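Side-chain contacts in acyl-[acyl-carrier-protein]--UDP-N-acetylglucosamine O-acyltransferase (PDB 4E6U), which probably catalyses the first step of lipid A synthesis, moving an acyl chain from acyl carrier protein onto UDP-N-acetylglucosamine: residues T213-G216 / L217-Y221; E248-L251 / L252-L256. All blocks are in the same frame, centred on the assembly; numbering follows the deposited sequence.

Contact 1 of 2, residues T213-G216 / L217-Y221; sequences TIQG and LREAY
Helix 211-225 of the C-terminal helical domain brings Gln215 and Glu219, one turn apart, together on its outer face. In one of two conformers of Glu219, Gln215 NE2 donates to Glu219 OE1 at 3.2 Å, with a fairly straight N-H (164°); because the acid also takes up another position, the hold of this bond on the side chain is doubtful. In that conformer the carboxylate oxygen lies almost in the amide plane, but the amide nitrogen reaches it from above the carboxylate plane, and the two flat groups stand 81° apart. The amide gets there because CG of Gln215 is anti to the backbone N (chi1 173°) and the chain then bends at chi2, turning NE2 along the helix toward the next turn. The firm link between the two residues is through the backbone, Glu219 N giving its hydrogen to Gln215 O at 2.9 Å; the side-chain bond adds to it only in the conformer described.

Around the helix, the aliphatic part of Arg218 slants across Ile214, its CD 3.8 Å from Ile214 CG2, before the chain bends at chi3. The inward side is apolar: Leu217, its CG 3.4 Å from Thr213 O, packs against Met204, Trp209 and Leu252. At Thr213 the hydroxyl OG1 is hydrogen-bonded to Ser210 OG. An exposed polar face and a buried apolar one make this an amphipathic helix, here in the C-terminal helical domain of an LpxA-type acyltransferase.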
ATOM      1  N   THR A 213     -12.972  36.928  -1.544  1.00 36.53           N
ATOM      2  CA  THR A 213     -12.034  36.127  -0.769  1.00 34.64           C
ATOM      3  C   THR A 213     -11.288  35.166  -1.694  1.00 33.70           C
ATOM      4  O   THR A 213     -10.063  35.086  -1.650  1.00 31.95           O
ATOM      5  CB  THR A 213     -12.750  35.327   0.346  1.00 34.46           C
ATOM      6  OG1 THR A 213     -13.466  36.232   1.199  1.00 34.94           O
ATOM      7  CG2 THR A 213     -11.749  34.542   1.179  1.00 33.58           C
ATOM      8  N   ILE A 214     -12.044  34.453  -2.531  1.00 33.08           N
ATOM      9  CA  ILE A 214     -11.493  33.494  -3.493  1.00 32.55           C
ATOM     10  C   ILE A 214     -10.510  34.153  -4.468  1.00 31.37           C
ATOM     11  O   ILE A 214      -9.415  33.628  -4.705  1.00 30.81           O
ATOM     12  CB  ILE A 214     -12.633  32.770  -4.267  1.00 32.94           C
ATOM     13  CG1 ILE A 214     -13.411  31.861  -3.311  1.00 34.11           C
ATOM     14  CG2 ILE A 214     -12.082  31.979  -5.468  1.00 33.58           C
ATOM     15  CD1 ILE A 214     -14.807  31.509  -3.778  1.00 35.19           C
ATOM     16  N   GLN A 215     -10.906  35.299  -5.017  1.00 30.48           N
ATOM     17  CA  GLN A 215     -10.060  36.077  -5.926  1.00 29.64           C
ATOM     18  C   GLN A 215      -8.736  36.506  -5.268  1.00 27.58           C
ATOM     19  O   GLN A 215      -7.677  36.412  -5.890  1.00 26.29           O
ATOM     20  CB  GLN A 215     -10.828  37.286  -6.482  1.00 31.05           C
ATOM     21  CG  GLN A 215     -10.003  38.275  -7.319  1.00 34.39           C
ATOM     22  CD  GLN A 215      -9.462  37.686  -8.620  1.00 38.12           C
ATOM     23  OE1 GLN A 215     -10.025  36.738  -9.184  1.00 40.99           O
ATOM     24  NE2 GLN A 215      -8.361  38.255  -9.108  1.00 38.94           N
ATOM     25  N   GLY A 216      -8.799  36.962  -4.017  1.00 26.22           N
ATOM     26  CA  GLY A 216      -7.591  37.283  -3.251  1.00 23.73           C
ATOM     27  C   GLY A 216      -6.646  36.092  -3.121  1.00 21.79           C
ATOM     28  O   GLY A 216      -5.434  36.222  -3.272  1.00 20.76           O
ATOM     29  N   LEU A 217      -7.198  34.918  -2.826  1.00 20.64           N
ATOM     30  CA  LEU A 217      -6.374  33.725  -2.685  1.00 20.12           C
ATOM     31  C   LEU A 217      -5.786  33.276  -4.021  1.00 18.21           C
ATOM     32  O   LEU A 217      -4.658  32.799  -4.063  1.00 17.54           O
ATOM     33  CB  LEU A 217      -7.169  32.603  -2.003  1.00 20.41           C
ATOM     34  CG  LEU A 217      -7.701  32.943  -0.602  1.00 22.36           C
ATOM     35  CD1 LEU A 217      -8.593  31.826  -0.094  1.00 25.00           C
ATOM     36  CD2 LEU A 217      -6.573  33.206   0.384  1.00 22.58           C
ATOM     37  N   ARG A 218      -6.532  33.471  -5.100  1.00 18.96           N
ATOM     38  CA  ARG A 218      -6.021  33.184  -6.440  1.00 19.64           C
ATOM     39  C   ARG A 218      -4.868  34.114  -6.813  1.00 17.98           C
ATOM     40  O   ARG A 218      -3.880  33.676  -7.397  1.00 17.78           O
ATOM     41  CB  ARG A 218      -7.136  33.257  -7.476  1.00 21.00           C
ATOM     42  CG  ARG A 218      -8.154  32.128  -7.305  1.00 26.21           C
ATOM     43  CD  ARG A 218      -9.377  32.311  -8.163  1.00 32.91           C
ATOM     44  NE  ARG A 218      -9.106  32.006  -9.562  1.00 37.51           N
ATOM     45  CZ  ARG A 218     -10.044  31.685 -10.450  1.00 40.34           C
ATOM     46  NH1 ARG A 218     -11.320  31.619 -10.081  1.00 41.67           N
ATOM     47  NH2 ARG A 218      -9.704  31.429 -11.709  1.00 42.08           N
ATOM     48  N   GLU A 219      -4.987  35.389  -6.442  1.00 17.92           N
ATOM     49  CA  GLU A 219      -3.892  36.336  -6.674  1.00 17.94           C
ATOM     50  C   GLU A 219      -2.677  35.968  -5.838  1.00 16.67           C
ATOM     51  O   GLU A 219      -1.547  35.992  -6.328  1.00 16.03           O
ATOM     52  CB  GLU A 219      -4.331  37.773  -6.363  1.00 19.01           C
ATOM     53  CG  GLU A 219      -5.432  38.311  -7.277  1.00 23.77           C
ATOM     54  CD  GLU A 219      -5.963  39.659  -6.814  0.60 27.29           C
ATOM     55  OE1 GLU A 219      -6.466  40.414  -7.674  0.60 29.72           O
ATOM     56  OE2 GLU A 219      -5.873  39.967  -5.603  0.60 28.01           O
ATOM     57  N   ALA A 220      -2.921  35.563  -4.586  1.00 15.76           N
ATOM     58  CA  ALA A 220      -1.846  35.114  -3.733  1.00 15.36           C
ATOM     59  C   ALA A 220      -1.132  33.898  -4.328  1.00 15.09           C
ATOM     60  O   ALA A 220       0.099  33.816  -4.310  1.00 15.47           O
ATOM     61  CB  ALA A 220      -2.377  34.810  -2.319  1.00 15.74           C
ATOM     62  N   TYR A 221      -1.927  32.964  -4.862  1.00 15.25           N
ATOM     63  CA  TYR A 221      -1.382  31.783  -5.525  1.00 15.34           C
ATOM     64  C   TYR A 221      -0.463  32.198  -6.684  1.00 14.36           C
ATOM     65  O   TYR A 221       0.642  31.674  -6.830  1.00 14.55           O
ATOM     66  CB  TYR A 221      -2.517  30.868  -6.019  1.00 16.36           C
ATOM     67  CG  TYR A 221      -1.990  29.621  -6.675  1.00 17.39           C
ATOM     68  CD1 TYR A 221      -1.858  28.440  -5.944  1.00 17.70           C
ATOM     69  CD2 TYR A 221      -1.591  29.626  -8.005  1.00 18.59           C
ATOM     70  CE1 TYR A 221      -1.348  27.281  -6.536  1.00 19.87           C
ATOM     71  CE2 TYR A 221      -1.075  28.470  -8.606  1.00 19.47           C
ATOM     72  CZ  TYR A 221      -0.967  27.308  -7.858  1.00 21.09           C
ATOM     73  OH  TYR A 221      -0.448  26.172  -8.452  1.00 22.44           O
TER

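Contact 2 of 2, residues E248-L251 / L252-L256; sequences EAQL and LIDSL
Ile253 sets its CG2 3.7 Å from Gln250 NE2, at the edge between the packed and the polar faces of helix 250-258. On the packed side the backbone closes first: Ile253 N donates to Ala249 O at 3.1 Å, whereas the bond from Leu252 N to the same oxygen is weak. Ile253 CG1 lies 3.7 Å from Ala249 O, and the side chain of Ile253 goes on to meet Ile235 and Ile238 of helix 231-241. Leu252 packs against Ile224 of helix 211-225.

These helices form the C-terminal bundle that follows the left-handed parallel beta-helix of hexapeptide-repeat acyltransferases. Helix 250-258 is also tied back to the end of that coil, since Ser255 OG, buried and 3.1 Å from Leu251 O, is hydrogen-bonded to Asp168 OD2 and to Ala185 N.

The partly exposed polar side is held by one firm hydrogen bond. Gln250 NE2 gives a hydrogen to Asp254 OD1 at 2.9 Å; the acceptor sits in the amide plane but is approached 47° out of the carboxylate plane. A chain that leaves the backbone opposite its own nitrogen (chi1 -174°) and then folds at chi2 carries the glutamine across Asp254 at about a right angle. Leu251 packs on Ala185 and Tyr186, and only its approach to the aspartate is loose, with Leu251 CD2 4.1 Å from Asp254 OD2.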
ATOM      1  N   GLU A 248      -8.127  35.700   5.310  1.00 21.37           N
ATOM      2  CA  GLU A 248      -7.894  34.277   5.027  1.00 21.51           C
ATOM      3  C   GLU A 248      -6.524  34.024   4.396  1.00 20.60           C
ATOM      4  O   GLU A 248      -5.992  32.918   4.466  1.00 20.44           O
ATOM      5  CB  GLU A 248      -9.000  33.734   4.114  1.00 21.86           C
ATOM      6  CG  GLU A 248     -10.417  33.762   4.740  1.00 25.50           C
ATOM      7  CD  GLU A 248     -11.125  35.113   4.646  1.00 28.59           C
ATOM      8  OE1 GLU A 248     -10.554  36.078   4.097  1.00 26.58           O
ATOM      9  OE2 GLU A 248     -12.278  35.209   5.122  1.00 29.60           O
ATOM     10  N   ALA A 249      -5.931  35.058   3.799  1.00 19.44           N
ATOM     11  CA  ALA A 249      -4.592  34.913   3.238  1.00 18.28           C
ATOM     12  C   ALA A 249      -3.507  34.699   4.292  1.00 17.26           C
ATOM     13  O   ALA A 249      -2.392  34.267   3.973  1.00 17.97           O
ATOM     14  CB  ALA A 249      -4.254  36.106   2.330  1.00 18.39           C
ATOM     15  N   GLN A 250      -3.818  34.965   5.565  1.00 18.31           N
ATOM     16  CA  GLN A 250      -2.837  34.733   6.617  1.00 18.75           C
ATOM     17  C   GLN A 250      -2.361  33.266   6.709  1.00 17.86           C
ATOM     18  O   GLN A 250      -1.207  33.002   7.031  1.00 18.85           O
ATOM     19  CB  GLN A 250      -3.344  35.223   7.983  1.00 19.23           C
ATOM     20  CG  GLN A 250      -2.295  35.133   9.099  1.00 19.94           C
ATOM     21  CD  GLN A 250      -1.056  35.993   8.852  1.00 21.78           C
ATOM     22  OE1 GLN A 250      -1.171  37.170   8.525  1.00 25.18           O
ATOM     23  NE2 GLN A 250       0.122  35.417   9.031  1.00 21.78           N
ATOM     24  N   LEU A 251      -3.257  32.325   6.414  1.00 19.91           N
ATOM     25  CA  LEU A 251      -2.862  30.911   6.397  1.00 20.26           C
ATOM     26  C   LEU A 251      -1.792  30.600   5.355  1.00 19.16           C
ATOM     27  O   LEU A 251      -0.906  29.782   5.608  1.00 18.67           O
ATOM     28  CB  LEU A 251      -4.068  29.989   6.199  1.00 20.71           C
ATOM     29  CG  LEU A 251      -5.141  29.914   7.284  1.00 21.99           C
ATOM     30  CD1 LEU A 251      -6.007  28.677   7.017  1.00 21.93           C
ATOM     31  CD2 LEU A 251      -4.554  29.856   8.699  1.00 24.60           C
ATOM     32  N   LEU A 252      -1.866  31.253   4.191  1.00 18.70           N
ATOM     33  CA  LEU A 252      -0.825  31.117   3.175  1.00 19.02           C
ATOM     34  C   LEU A 252       0.490  31.708   3.625  1.00 18.29           C
ATOM     35  O   LEU A 252       1.541  31.119   3.410  1.00 18.17           O
ATOM     36  CB  LEU A 252      -1.233  31.764   1.845  1.00 20.12           C
ATOM     37  CG  LEU A 252      -2.178  30.992   0.935  1.00 20.70           C
ATOM     38  CD1 LEU A 252      -2.677  31.908  -0.180  1.00 20.30           C
ATOM     39  CD2 LEU A 252      -1.460  29.794   0.339  1.00 21.31           C
ATOM     40  N   ILE A 253       0.425  32.890   4.237  1.00 17.99           N
ATOM     41  CA  ILE A 253       1.614  33.512   4.791  1.00 18.17           C
ATOM     42  C   ILE A 253       2.277  32.597   5.828  1.00 17.10           C
ATOM     43  O   ILE A 253       3.476  32.358   5.770  1.00 17.66           O
ATOM     44  CB  ILE A 253       1.295  34.905   5.385  1.00 18.14           C
ATOM     45  CG1 ILE A 253       0.927  35.874   4.247  1.00 19.38           C
ATOM     46  CG2 ILE A 253       2.492  35.433   6.163  1.00 19.64           C
ATOM     47  CD1 ILE A 253       0.254  37.167   4.715  1.00 20.70           C
ATOM     48  N   ASP A 254       1.465  32.039   6.728  1.00 17.71           N
ATOM     49  CA  ASP A 254       1.958  31.116   7.748  1.00 18.74           C
ATOM     50  C   ASP A 254       2.666  29.923   7.110  1.00 17.49           C
ATOM     51  O   ASP A 254       3.739  29.537   7.539  1.00 17.76           O
ATOM     52  CB  ASP A 254       0.817  30.588   8.624  1.00 19.31           C
ATOM     53  CG  ASP A 254       0.196  31.644   9.529  1.00 22.45           C
ATOM     54  OD1 ASP A 254       0.821  32.706   9.799  1.00 24.50           O
ATOM     55  OD2 ASP A 254      -0.940  31.385   9.987  1.00 25.30           O
ATOM     56  N   SER A 255       2.057  29.327   6.077  1.00 16.91           N
ATOM     57  CA  SER A 255       2.704  28.213   5.372  1.00 17.23           C
ATOM     58  C   SER A 255       4.115  28.559   4.912  1.00 17.16           C
ATOM     59  O   SER A 255       5.052  27.780   5.076  1.00 18.56           O
ATOM     60  CB  SER A 255       1.885  27.801   4.145  1.00 17.61           C
ATOM     61  OG  SER A 255       0.606  27.321   4.507  1.00 18.01           O
ATOM     62  N   LEU A 256       4.258  29.730   4.297  1.00 17.96           N
ATOM     63  CA  LEU A 256       5.540  30.100   3.729  1.00 19.20           C
ATOM     64  C   LEU A 256       6.558  30.468   4.800  1.00 18.44           C
ATOM     65  O   LEU A 256       7.733  30.150   4.673  1.00 20.20           O
ATOM     66  CB  LEU A 256       5.356  31.230   2.721  1.00 18.91           C
ATOM     67  CG  LEU A 256       5.105  30.768   1.266  1.00 20.99           C
ATOM     68  CD1 LEU A 256       3.969  29.733   1.079  1.00 23.23           C
ATOM     69  CD2 LEU A 256       4.839  32.001   0.418  1.00 21.83           C
TER

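In the fold
Contact 1 and contact 2 illustrate one principle twice: both pair a glutamine with an acid one turn on, securely in contact 2 but through one of two conformers in contact 1, while the apolar faces of their helices are turned to each other. Their centres lie about 11 Å apart, and the helices meet directly where Ala220 CB packs 3.6 Å from Leu252 CD1 and Leu217 CD2 lies 3.9 Å from Ala249 CA. Near the start of both helices Thr213 CG2 rests 3.5 Å from Glu248 OE1. A sulfate ion, probably from the crystallisation liquor, is bound about 4 Å from the side chain of Thr213. No neighbouring subunit of the trimer touches either contact, so both belong to packing within one chain's C-terminal domain.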